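Local coordinates for protein putative HTH-type transcriptional regulator ybaQ (Escherichia coli, PDB 2EBY) that probably binds DNA through a Cro/C1-type helix-turn-helix and so is thought to act as a transcriptional regulator of the VapA/VapI family, at residues A[36-39]-A[40-44]; A[51-54]-A[55-59]; A[66-69]-A[70-73]. All coordinates share one frame; numbering follows the deposited sequence.

Contact 1: residues A[36-39]-A[40-44]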
loop_
_atom_site.group_PDB
_atom_site.type_symbol
_atom_site.label_atom_id
_atom_site.label_comp_id
_atom_site.label_asym_id
_atom_site.label_seq_id
_atom_site.Cartn_x
_atom_site.Cartn_y
_atom_site.Cartn_z
ATOM N N VAL A 36 -12.953 2.045 -16.902
ATOM C CA VAL A 36 -12.047 0.905 -16.828
ATOM C C VAL A 36 -12.825 -0.273 -17.401
ATOM O O VAL A 36 -14.037 -0.176 -17.592
ATOM C CB VAL A 36 -11.633 0.586 -15.366
ATOM C CG1 VAL A 36 -10.866 1.769 -14.769
ATOM C CG2 VAL A 36 -12.870 0.267 -14.533
ATOM N N HIS A 37 -12.142 -1.377 -17.683
ATOM C CA HIS A 37 -12.812 -2.549 -18.231
ATOM C C HIS A 37 -13.682 -3.170 -17.145
ATOM O O HIS A 37 -13.370 -3.072 -15.960
ATOM C CB HIS A 37 -11.777 -3.568 -18.728
ATOM C CG HIS A 37 -12.373 -4.701 -19.509
ATOM N ND1 HIS A 37 -13.190 -5.646 -18.937
ATOM C CD2 HIS A 37 -12.301 -5.009 -20.829
ATOM C CE1 HIS A 37 -13.606 -6.493 -19.870
ATOM N NE2 HIS A 37 -13.078 -6.122 -21.024
ATOM N N ARG A 38 -14.786 -3.786 -17.553
ATOM C CA ARG A 38 -15.690 -4.438 -16.617
ATOM C C ARG A 38 -14.925 -5.432 -15.751
ATOM O O ARG A 38 -15.226 -5.589 -14.572
ATOM C CB ARG A 38 -16.795 -5.194 -17.356
ATOM C CG ARG A 38 -17.570 -6.140 -16.437
ATOM C CD ARG A 38 -18.497 -7.096 -17.183
ATOM N NE ARG A 38 -19.671 -7.424 -16.373
ATOM C CZ ARG A 38 -19.645 -8.169 -15.272
ATOM N NH1 ARG A 38 -18.503 -8.685 -14.835
ATOM N NH2 ARG A 38 -20.764 -8.383 -14.596
ATOM N N ASN A 39 -13.946 -6.114 -16.346
ATOM C CA ASN A 39 -13.156 -7.107 -15.623
ATOM C C ASN A 39 -12.335 -6.525 -14.467
ATOM O O ASN A 39 -12.108 -7.204 -13.474
ATOM C CB ASN A 39 -12.266 -7.886 -16.603
ATOM C CG ASN A 39 -13.076 -8.822 -17.512
ATOM O OD1 ASN A 39 -14.306 -8.871 -17.430
ATOM N ND2 ASN A 39 -12.386 -9.560 -18.380
ATOM N N SER A 40 -11.890 -5.275 -14.580
ATOM C CA SER A 40 -11.144 -4.662 -13.472
ATOM C C SER A 40 -12.068 -4.492 -12.263
ATOM O O SER A 40 -11.676 -4.769 -11.135
ATOM C CB SER A 40 -10.599 -3.277 -13.846
ATOM O OG SER A 40 -9.601 -3.358 -14.838
ATOM N N VAL A 41 -13.283 -4.010 -12.509
ATOM C CA VAL A 41 -14.248 -3.799 -11.441
ATOM C C VAL A 41 -14.590 -5.134 -10.792
ATOM O O VAL A 41 -14.641 -5.252 -9.563
ATOM C CB VAL A 41 -15.542 -3.139 -11.978
ATOM C CG1 VAL A 41 -16.545 -2.965 -10.850
ATOM C CG2 VAL A 41 -15.219 -1.796 -12.616
ATOM N N SER A 42 -14.811 -6.148 -11.624
ATOM C CA SER A 42 -15.139 -7.470 -11.115
ATOM C C SER A 42 -13.992 -8.036 -10.277
ATOM O O SER A 42 -14.226 -8.685 -9.259
ATOM C CB SER A 42 -15.461 -8.423 -12.270
ATOM O OG SER A 42 -15.708 -9.735 -11.782
ATOM N N ALA A 43 -12.753 -7.797 -10.702
ATOM C CA ALA A 43 -11.598 -8.288 -9.956
ATOM C C ALA A 43 -11.449 -7.543 -8.632
ATOM O O ALA A 43 -10.990 -8.111 -7.646
ATOM C CB ALA A 43 -10.330 -8.134 -10.779
ATOM N N LEU A 44 -11.809 -6.265 -8.619
ATOM C CA LEU A 44 -11.722 -5.478 -7.397
ATOM C C LEU A 44 -12.732 -6.019 -6.397
ATOM O O LEU A 44 -12.404 -6.287 -5.252
ATOM C CB LEU A 44 -12.024 -4.005 -7.682
ATOM C CG LEU A 44 -12.121 -3.113 -6.438
ATOM C CD1 LEU A 44 -10.824 -3.200 -5.644
ATOM C CD2 LEU A 44 -12.406 -1.678 -6.850
#
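S40 N donates to H37 O at 3.0 Å, and with that bond the chain passes from an extended lead-in into the first turn of helix 38-45. The helical pattern then takes over: S42 N reaches R38 O at 3.0 Å, and A43 N meets N39 O at 2.9 Å. H37 occupies the N-cap position, and its imidazole does the capping. With CG anti to the backbone N (chi1 -170°), the ring turns its ND1 edge to N39 N, which donates to it at 2.7 Å. That N-H lies in the ring plane and points almost straight at the nitrogen (173°), which would restrain the ring's rotation and is consistent with ND1 carrying no proton. Residues 36-44 belong to the predicted helix-turn-helix, and helix 38-45 is its second helix, the one that in Cro/C1-type proteins generally enters the major groove. Where the lead-in meets the helix, V36 CG2 touches V41 CG2 at 3.7 Å, the two valines crossing at about a right angle; V41 also packs on I27, L30 and L34 of helix 27-34. R38, its chain bent at chi3, brings NH1 to 4.0 Å from S42 CB, at a slant to the guanidinium plane, while the same side chain also packs on I27. The R38 NE makes a weak hydrogen bond to N28, and S42 OG bonds weakly to N46, just beyond the helix's C-terminal end.

Contact 2: residues A[51-54]-A[55-59]. With SO4 (sulfate ion), chain C.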
loop_
_atom_site.group_PDB
_atom_site.type_symbol
_atom_site.label_atom_id
_atom_site.label_comp_id
_atom_site.label_asym_id
_atom_site.label_seq_id
_atom_site.Cartn_x
_atom_site.Cartn_y
_atom_site.Cartn_z
ATOM N N LEU A 51 -6.907 -2.992 -4.418
ATOM C CA LEU A 51 -7.386 -1.676 -4.830
ATOM C C LEU A 51 -6.122 -0.826 -4.979
ATOM O O LEU A 51 -5.428 -0.583 -3.989
ATOM C CB LEU A 51 -8.266 -1.061 -3.747
ATOM C CG LEU A 51 -8.817 0.344 -3.998
ATOM C CD1 LEU A 51 -10.131 0.261 -4.753
ATOM C CD2 LEU A 51 -9.036 1.037 -2.663
ATOM N N THR A 52 -5.822 -0.384 -6.199
ATOM C CA THR A 52 -4.628 0.430 -6.436
ATOM C C THR A 52 -4.904 1.901 -6.123
ATOM O O THR A 52 -6.062 2.306 -5.962
ATOM C CB THR A 52 -4.154 0.344 -7.906
ATOM O OG1 THR A 52 -5.144 0.918 -8.761
ATOM C CG2 THR A 52 -3.922 -1.106 -8.322
ATOM N N THR A 53 -3.839 2.695 -6.044
ATOM C CA THR A 53 -3.960 4.124 -5.768
ATOM C C THR A 53 -4.783 4.803 -6.865
ATOM O O THR A 53 -5.685 5.596 -6.578
ATOM C CB THR A 53 -2.570 4.804 -5.690
ATOM O OG1 THR A 53 -1.745 4.104 -4.752
ATOM C CG2 THR A 53 -2.703 6.234 -5.196
ATOM N N GLU A 54 -4.470 4.491 -8.118
ATOM C CA GLU A 54 -5.195 5.074 -9.244
ATOM C C GLU A 54 -6.676 4.712 -9.192
ATOM O O GLU A 54 -7.534 5.576 -9.374
ATOM C CB GLU A 54 -4.609 4.607 -10.584
ATOM C CG GLU A 54 -5.224 5.309 -11.796
ATOM C CD GLU A 54 -4.644 4.841 -13.125
ATOM O OE1 GLU A 54 -3.410 4.683 -13.213
ATOM O OE2 GLU A 54 -5.417 4.647 -14.089
ATOM N N MET A 55 -6.986 3.441 -8.948
ATOM C CA MET A 55 -8.390 3.051 -8.876
ATOM C C MET A 55 -9.082 3.814 -7.760
ATOM O O MET A 55 -10.253 4.153 -7.881
ATOM C CB MET A 55 -8.555 1.549 -8.627
ATOM C CG MET A 55 -10.025 1.094 -8.459
ATOM S SD MET A 55 -11.104 1.292 -9.924
ATOM C CE MET A 55 -10.541 -0.106 -10.884
ATOM N N ALA A 56 -8.357 4.065 -6.672
ATOM C CA ALA A 56 -8.908 4.794 -5.531
ATOM C C ALA A 56 -9.296 6.203 -5.960
ATOM O O ALA A 56 -10.318 6.721 -5.532
ATOM C CB ALA A 56 -7.889 4.851 -4.392
ATOM N N PHE A 57 -8.471 6.819 -6.803
ATOM C CA PHE A 57 -8.766 8.159 -7.323
ATOM C C PHE A 57 -10.045 8.135 -8.167
ATOM O O PHE A 57 -10.862 9.050 -8.095
ATOM C CB PHE A 57 -7.632 8.673 -8.211
ATOM C CG PHE A 57 -6.546 9.419 -7.474
ATOM C CD1 PHE A 57 -5.702 8.766 -6.581
ATOM C CD2 PHE A 57 -6.346 10.781 -7.714
ATOM C CE1 PHE A 57 -4.672 9.451 -5.943
ATOM C CE2 PHE A 57 -5.321 11.478 -7.082
ATOM C CZ PHE A 57 -4.478 10.815 -6.192
ATOM N N ARG A 58 -10.202 7.092 -8.981
ATOM C CA ARG A 58 -11.377 6.975 -9.849
ATOM C C ARG A 58 -12.648 6.802 -9.023
ATOM O O ARG A 58 -13.666 7.437 -9.291
ATOM C CB ARG A 58 -11.219 5.793 -10.809
ATOM C CG ARG A 58 -10.130 5.958 -11.863
ATOM C CD ARG A 58 -9.926 4.638 -12.581
ATOM N NE ARG A 58 -8.818 4.668 -13.523
ATOM C CZ ARG A 58 -8.870 5.235 -14.723
ATOM N NH1 ARG A 58 -9.984 5.822 -15.131
ATOM N NH2 ARG A 58 -7.808 5.209 -15.517
ATOM N N LEU A 59 -12.576 5.942 -8.014
ATOM C CA LEU A 59 -13.710 5.696 -7.145
ATOM C C LEU A 59 -14.067 6.963 -6.361
ATOM O O LEU A 59 -15.242 7.298 -6.207
ATOM C CB LEU A 59 -13.382 4.547 -6.192
ATOM C CG LEU A 59 -13.249 3.171 -6.848
ATOM C CD1 LEU A 59 -12.684 2.169 -5.847
ATOM C CD2 LEU A 59 -14.619 2.721 -7.362
HETATM S S SO4 C . -0.190 1.132 -6.337
HETATM O O1 SO4 C . 0.324 2.539 -6.386
HETATM O O2 SO4 C . -1.557 1.148 -5.744
HETATM O O3 SO4 C . -0.338 0.551 -7.727
HETATM O O4 SO4 C . 0.771 0.302 -5.503
#
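E54 and R58, one helical turn apart, lie side by side and point the same way, and their ends close a salt bridge: R58 NH2 to E54 OE2, 2.8 Å. The guanidinium N-H meets the carboxylate oxygen nearly end-on to its C-O bond; one bond is made, through NH2, and the two planes stand 42° apart. On another side of the helix, T53 CG2 rests 3.8 Å from F57 CE1, the two side chains running alongside each other. On the buried side L51 CD1 touches M55 CG and presses on L59 CD1 at 3.4 Å, a tight methyl pair that brings L51, which precedes the N-cap residue, against the helix's second turn. Behind these contacts stands the N-cap of helix 53-63. T52 OG1 lies between its own backbone N and carbonyl carbon (chi1 65°), which aims it at M55 N, 3.1 Å away. T53 N donates to O2 of a sulfate ion (2.8 Å), probably from the crystallisation liquor, which K50 also holds; the anion marks the N-terminal end of the helix. Further out, R58 NH1 bonds weakly to L34 O. R58 NH2 is shared by two carboxylates, E54 and E91 of the second subunit, whose negative charges it would offset; the bridge to E91 ties this helix to the second subunit, while that to E54 stays within the helix.

Contact 3: residues A[66-69]-A[70-73]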
loop_
_atom_site.group_PDB
_atom_site.type_symbol
_atom_site.label_atom_id
_atom_site.label_comp_id
_atom_site.label_asym_id
_atom_site.label_seq_id
_atom_site.Cartn_x
_atom_site.Cartn_y
_atom_site.Cartn_z
ATOM N N THR A 66 -13.216 10.636 -0.424
ATOM C CA THR A 66 -11.798 10.968 -0.409
ATOM C C THR A 66 -11.108 9.760 -1.015
ATOM O O THR A 66 -11.718 8.708 -1.171
ATOM C CB THR A 66 -11.254 11.138 1.021
ATOM O OG1 THR A 66 -11.505 9.942 1.764
ATOM C CG2 THR A 66 -11.904 12.320 1.708
ATOM N N VAL A 67 -9.838 9.906 -1.362
ATOM C CA VAL A 67 -9.097 8.785 -1.910
ATOM C C VAL A 67 -8.812 7.813 -0.772
ATOM O O VAL A 67 -8.878 6.597 -0.939
ATOM C CB VAL A 67 -7.752 9.229 -2.517
ATOM C CG1 VAL A 67 -6.998 8.006 -3.052
ATOM C CG2 VAL A 67 -7.987 10.244 -3.633
ATOM N N ASP A 68 -8.506 8.363 0.396
ATOM C CA ASP A 68 -8.180 7.534 1.545
ATOM C C ASP A 68 -9.336 6.713 2.075
ATOM O O ASP A 68 -9.116 5.680 2.691
ATOM C CB ASP A 68 -7.550 8.376 2.663
ATOM C CG ASP A 68 -6.084 8.687 2.388
ATOM O OD1 ASP A 68 -5.561 8.175 1.376
ATOM O OD2 ASP A 68 -5.449 9.424 3.173
ATOM N N PHE A 69 -10.565 7.162 1.844
ATOM C CA PHE A 69 -11.710 6.385 2.284
ATOM C C PHE A 69 -11.527 4.980 1.691
ATOM O O PHE A 69 -11.693 3.971 2.375
ATOM C CB PHE A 69 -13.002 7.005 1.757
ATOM C CG PHE A 69 -14.190 6.083 1.819
ATOM C CD1 PHE A 69 -14.898 5.916 3.005
ATOM C CD2 PHE A 69 -14.583 5.362 0.695
ATOM C CE1 PHE A 69 -15.987 5.041 3.074
ATOM C CE2 PHE A 69 -15.669 4.483 0.751
ATOM C CZ PHE A 69 -16.371 4.324 1.943
ATOM N N TRP A 70 -11.170 4.921 0.409
ATOM C CA TRP A 70 -10.965 3.636 -0.240
ATOM C C TRP A 70 -9.639 2.984 0.134
ATOM O O TRP A 70 -9.597 1.795 0.434
ATOM C CB TRP A 70 -11.062 3.774 -1.766
ATOM C CG TRP A 70 -12.420 4.230 -2.220
ATOM C CD1 TRP A 70 -12.784 5.495 -2.570
ATOM C CD2 TRP A 70 -13.611 3.435 -2.276
ATOM N NE1 TRP A 70 -14.130 5.546 -2.831
ATOM C CE2 TRP A 70 -14.669 4.294 -2.657
ATOM C CE3 TRP A 70 -13.904 2.080 -2.035
ATOM C CZ2 TRP A 70 -15.985 3.851 -2.811
ATOM C CZ3 TRP A 70 -15.216 1.635 -2.188
ATOM C CH2 TRP A 70 -16.241 2.521 -2.569
ATOM N N LEU A 71 -8.556 3.755 0.138
ATOM C CA LEU A 71 -7.253 3.182 0.459
ATOM C C LEU A 71 -7.178 2.615 1.870
ATOM O O LEU A 71 -6.464 1.641 2.101
ATOM C CB LEU A 71 -6.126 4.209 0.237
ATOM C CG LEU A 71 -5.841 4.586 -1.229
ATOM C CD1 LEU A 71 -4.696 5.610 -1.283
ATOM C CD2 LEU A 71 -5.492 3.333 -2.040
ATOM N N ASN A 72 -7.914 3.207 2.813
ATOM C CA ASN A 72 -7.890 2.713 4.188
ATOM C C ASN A 72 -8.485 1.312 4.278
ATOM O O ASN A 72 -8.013 0.481 5.058
ATOM C CB ASN A 72 -8.629 3.669 5.143
ATOM C CG ASN A 72 -7.922 5.012 5.288
ATOM O OD1 ASN A 72 -6.695 5.098 5.144
ATOM N ND2 ASN A 72 -8.687 6.063 5.580
ATOM N N LEU A 73 -9.506 1.047 3.468
ATOM C CA LEU A 73 -10.150 -0.264 3.439
ATOM C C LEU A 73 -9.167 -1.317 2.933
ATOM O O LEU A 73 -9.075 -2.412 3.493
ATOM C CB LEU A 73 -11.386 -0.233 2.534
ATOM C CG LEU A 73 -12.547 0.652 3.014
ATOM C CD1 LEU A 73 -13.586 0.749 1.914
ATOM C CD2 LEU A 73 -13.169 0.090 4.288
#
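F69 lays the edge of its ring over the face of the W70 indole, an edge-to-face (T-shaped) pair between neighbours in sequence. The planes stand at 89° and the centroid of the F69 ring is 4.8 Å from that of the five-membered ring. CE2 hangs over the centre of the indole, and CD2 comes down to 3.5 Å from W70 CE2. The two first torsions make this possible: F69 CG is anti to the backbone N (chi1 164°), whereas W70 CG is anti to the carbonyl carbon, and the two rings meet on one flank of helix 67-83. From the next turn, L73 CD1 approaches F69 CE2 more loosely. On another side of the helix V67 and L71 run alongside each other, CG1 to CD1 at 3.8 Å, and D68 OD1 lies equally near the same L71 methyl.

The helix begins at T66, whose OG1 serves as N-cap acceptor for F69 N at 2.9 Å. L71 N and N72 N make i+4 bonds, to V67 O at 3.1 Å and D68 O at 2.8 Å; W70 N and L73 N make weak i+3 ones.

This helix start packs beside helices 11-20 and 53-63 of the probable DNA-binding domain: W70 on L59, F69 on I14 and Y19. V67 and L71 pack both on A56 of helix 53-63 and on L79 of the second subunit. The contact is mostly carbon on carbon, W70 NE1 being weakly bonded to T65, which implies cohesion by dispersion and the weak electrostatics of ring hydrogens over an indole face.

Overall arrangement
All three contacts are first turns of consecutive helices, each opened by an N-cap side chain, imidazole in contact 1, threonine hydroxyl in the others. Contact 2, the most buried, stands between the others: L44 packs on L51, M55 and L59 from one side, while A56 meets V67 and L71 from the other. Contacts 1 and 3 lie at the surface, their centres about 18 Å apart. Their chemistry follows their place: polar and probably turned to DNA in contact 1; apolar on its buried side in contact 2, with R58 at its edge bridging E54 and an acid of the second subunit; aromatic and aliphatic in contact 3. Only contacts 2 and 3 reach the second subunit.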